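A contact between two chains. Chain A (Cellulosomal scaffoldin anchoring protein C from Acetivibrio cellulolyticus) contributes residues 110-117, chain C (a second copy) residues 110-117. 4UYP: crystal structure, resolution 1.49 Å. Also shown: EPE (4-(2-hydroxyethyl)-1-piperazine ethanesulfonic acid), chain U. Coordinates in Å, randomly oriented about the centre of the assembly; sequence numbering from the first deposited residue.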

# COMPACT_ATOMS: atom_id res chain seq x y z
N TYR A 110 10.41 1.95 -12.11
CA TYR A 110 10.14 1.88 -10.69
C TYR A 110 8.76 2.46 -10.53
O TYR A 110 8.52 3.66 -10.81
N ASN A 111 7.83 1.63 -10.16
CA ASN A 111 6.42 2.10 -10.05
C ASN A 111 6.20 2.80 -8.71
O ASN A 111 6.61 2.35 -7.65
N ILE A 112 5.54 3.97 -8.82
CA ILE A 112 5.19 4.81 -7.66
C ILE A 112 3.66 4.71 -7.60
O ILE A 112 2.98 5.22 -8.51
N THR A 113 3.18 4.07 -6.56
CA THR A 113 1.80 3.58 -6.59
C THR A 113 0.94 4.28 -5.57
O THR A 113 1.41 4.61 -4.49
N THR A 114 -0.35 4.45 -5.84
CA THR A 114 -1.27 4.97 -4.89
C THR A 114 -1.80 3.94 -3.95
O THR A 114 -2.33 2.89 -4.43
N ASN A 115 -1.80 4.11 -2.66
CA ASN A 115 -2.26 3.13 -1.74
C ASN A 115 -3.70 3.46 -1.38
O ASN A 115 -4.00 4.32 -0.52
N SER A 116 -4.65 2.64 -1.89
CA SER A 116 -6.04 2.97 -1.67
C SER A 116 -6.50 2.75 -0.24
O SER A 116 -7.58 3.25 0.17
N ALA A 117 -5.79 1.99 0.61
CA ALA A 117 -6.18 1.79 1.98
C ALA A 117 -5.91 3.01 2.85
O ALA A 117 -6.46 3.10 3.94
N TYR C 110 -14.24 2.05 -6.49
CA TYR C 110 -13.21 1.57 -5.51
C TYR C 110 -12.01 1.21 -6.26
O TYR C 110 -11.97 0.36 -7.17
N ASN C 111 -10.87 1.91 -5.94
CA ASN C 111 -9.56 1.64 -6.60
C ASN C 111 -8.88 0.42 -5.93
O ASN C 111 -8.70 0.40 -4.68
N ILE C 112 -8.58 -0.55 -6.79
CA ILE C 112 -7.87 -1.79 -6.26
C ILE C 112 -6.48 -1.66 -6.89
O ILE C 112 -6.27 -1.73 -8.07
N THR C 113 -5.58 -1.37 -5.95
CA THR C 113 -4.26 -0.82 -6.32
C THR C 113 -3.08 -1.75 -6.09
O THR C 113 -3.03 -2.34 -5.06
N THR C 114 -2.18 -1.85 -7.04
CA THR C 114 -0.90 -2.63 -6.81
C THR C 114 0.02 -1.89 -5.85
O THR C 114 0.28 -0.68 -6.12
N ASN C 115 0.54 -2.53 -4.86
CA ASN C 115 1.44 -1.91 -3.84
C ASN C 115 2.89 -2.22 -4.27
O ASN C 115 3.34 -3.34 -4.07
N SER C 116 3.63 -1.20 -4.76
CA SER C 116 5.00 -1.46 -5.28
C SER C 116 5.93 -1.75 -4.12
O SER C 116 6.99 -2.32 -4.44
N ALA C 117 5.66 -1.42 -2.88
CA ALA C 117 6.55 -1.75 -1.78
C ALA C 117 6.55 -3.24 -1.41
O ALA C 117 7.42 -3.74 -0.69

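Two copies of one short segment meet here with their end-to-end directions 140° apart, and the contact is nearly symmetric: most contacts recur with the chains exchanged. Small polar side chains fill the space between the backbones, where CA of A:Thr113 and CA of C:Ser116 lie 6.1 Å apart, and the two stretches together bury 382 Å².

A:Tyr110 takes no part. Its CA-to-CB bond runs sideways and the ring, with chi1 in m, leads away from chain C. A:Asn111 is the first to point toward the partner, with chi1 in m, yet it offers mainly its CB, 4.0 Å from CB of C:Ser116. The polar partner is its backbone: O of A:Asn111 lies 3.0 Å from OG of C:Ser116, a distance that suits a hydrogen bond, although that hydroxyl proton has another acceptor within reach. A:Ile112 follows the strand's alternation and points away, in the m,m rotamer, so its aliphatic bulk stays out of the contact.

A:Thr113 turns back toward chain C with chi1 in p. Its CB packs 3.1 Å from O of C:Thr114, a very snug fit, while OG1 of A:Thr113 accepts a nearly straight hydrogen bond from N of C:Ser116 at 3.1 Å and 171°. The same OG1 also sits 3.1 Å from OG of C:Ser116, so one hydroxyl meets both the backbone and the side chain of a single residue. A:Thr114, in m, points sideways; its contribution is the carbonyl O, which lies 3.1 Å from CB of C:Thr113 and mirrors the contact just described.

A:Asn115 sets out sideways, but its t rotamer brings the amide nearer to chain C. OD1 is occupied within its own chain, accepting a hydrogen bond from N of A:Ala117 at 2.9 Å, and ND2 faces the partner. ND2 of A:Asn115 and ND2 of C:Asn115 stand 3.6 Å apart. In this crystal the sulfonate of EPE, probably from the crystallisation liquor, bridges the two side chains: A:Asn115 ND2 donates to EPE O3S at 3.1 Å and C:Asn115 ND2 to EPE O2S at 2.7 Å.

A:Ser116 points toward chain C in p. Its OG lies 3.0 Å from O of C:Asn111 and 3.1 Å from OG1 of C:Thr113, and its CB is 4.1 Å from CB of C:Asn111, returning the pattern seen at the start. A:Ala117 makes no contact with chain C's stretch. The rule that emerges is compact: Thr113 of each chain meets Ser116 of the other, all four in p.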

# COMPACT_ATOMS: atom_id res chain seq x y z
CB TYR A 110 11.15 2.64 -9.90
CG TYR A 110 12.57 2.24 -10.16
CD1 TYR A 110 12.88 0.89 -10.52
CD2 TYR A 110 13.58 3.18 -10.16
CE1 TYR A 110 14.19 0.52 -10.74
CE2 TYR A 110 14.92 2.82 -10.35
CZ TYR A 110 15.19 1.48 -10.67
OH TYR A 110 16.51 1.12 -10.90
CB ASN A 111 5.52 0.85 -10.07
CG ASN A 111 5.47 0.18 -11.47
OD1 ASN A 111 4.89 0.79 -12.37
ND2 ASN A 111 6.15 -0.95 -11.63
CB ILE A 112 5.72 6.25 -7.90
CG1 ILE A 112 7.21 6.32 -8.32
CG2 ILE A 112 5.43 7.10 -6.62
CD1 ILE A 112 8.15 5.73 -7.27
CB THR A 113 1.81 2.03 -6.36
OG1 THR A 113 2.42 1.66 -5.14
CG2 THR A 113 2.52 1.36 -7.53
CB THR A 114 -2.46 5.64 -5.61
OG1 THR A 114 -2.00 6.59 -6.55
CG2 THR A 114 -3.36 6.35 -4.60
CB ASN A 115 -1.36 3.10 -0.50
CG ASN A 115 -1.69 1.96 0.42
OD1 ASN A 115 -2.90 1.63 0.68
ND2 ASN A 115 -0.65 1.34 1.03
CB SER A 116 -6.96 2.30 -2.70
OG SER A 116 -6.69 0.92 -2.56
CB ALA A 117 -5.49 0.48 2.57
CB TYR C 110 -13.74 0.40 -4.71
CG TYR C 110 -15.12 0.66 -4.08
CD1 TYR C 110 -15.46 1.94 -3.59
CD2 TYR C 110 -16.10 -0.30 -4.07
CE1 TYR C 110 -16.69 2.21 -2.96
CE2 TYR C 110 -17.31 -0.06 -3.44
CZ TYR C 110 -17.62 1.23 -2.95
OH TYR C 110 -18.85 1.53 -2.39
CB ASN C 111 -8.71 2.89 -6.34
CG ASN C 111 -9.29 4.07 -7.09
OD1 ASN C 111 -8.96 4.26 -8.29
ND2 ASN C 111 -10.06 4.88 -6.41
CB ILE C 112 -8.64 -3.04 -6.81
CG1 ILE C 112 -10.15 -3.02 -6.46
CG2 ILE C 112 -8.01 -4.27 -6.24
CD1 ILE C 112 -10.52 -2.87 -4.97
CB THR C 113 -3.98 0.52 -5.47
OG1 THR C 113 -4.07 0.34 -4.10
CG2 THR C 113 -5.10 1.62 -5.84
CB THR C 114 -0.24 -2.83 -8.12
OG1 THR C 114 -1.10 -3.48 -9.08
CG2 THR C 114 1.00 -3.79 -7.90
CB ASN C 115 1.06 -2.38 -2.47
CG ASN C 115 1.80 -1.62 -1.35
OD1 ASN C 115 3.02 -1.30 -1.62
ND2 ASN C 115 1.24 -1.46 -0.22
CB SER C 116 5.46 -0.31 -6.21
OG SER C 116 5.43 0.77 -5.36
CB ALA C 117 6.29 -0.86 -0.58
N1 EPE U . 1.45 -1.32 6.97
C2 EPE U . 2.27 -2.42 7.42
C3 EPE U . 3.20 -1.82 8.53
N4 EPE U . 2.30 -1.41 9.64
C5 EPE U . 1.08 -0.70 9.35
C6 EPE U . 1.17 -0.25 7.91
C7 EPE U . 2.63 -1.75 11.05
C8 EPE U . 1.65 -2.86 11.43
O8 EPE U . 0.52 -2.22 12.07
C9 EPE U . 1.12 -0.96 5.59
C10 EPE U . 0.80 -2.14 4.62
S EPE U . 0.20 -1.58 3.13
O1S EPE U . -0.13 -2.79 2.40
O2S EPE U . 1.29 -0.84 2.45
O3S EPE U . -0.99 -0.76 3.35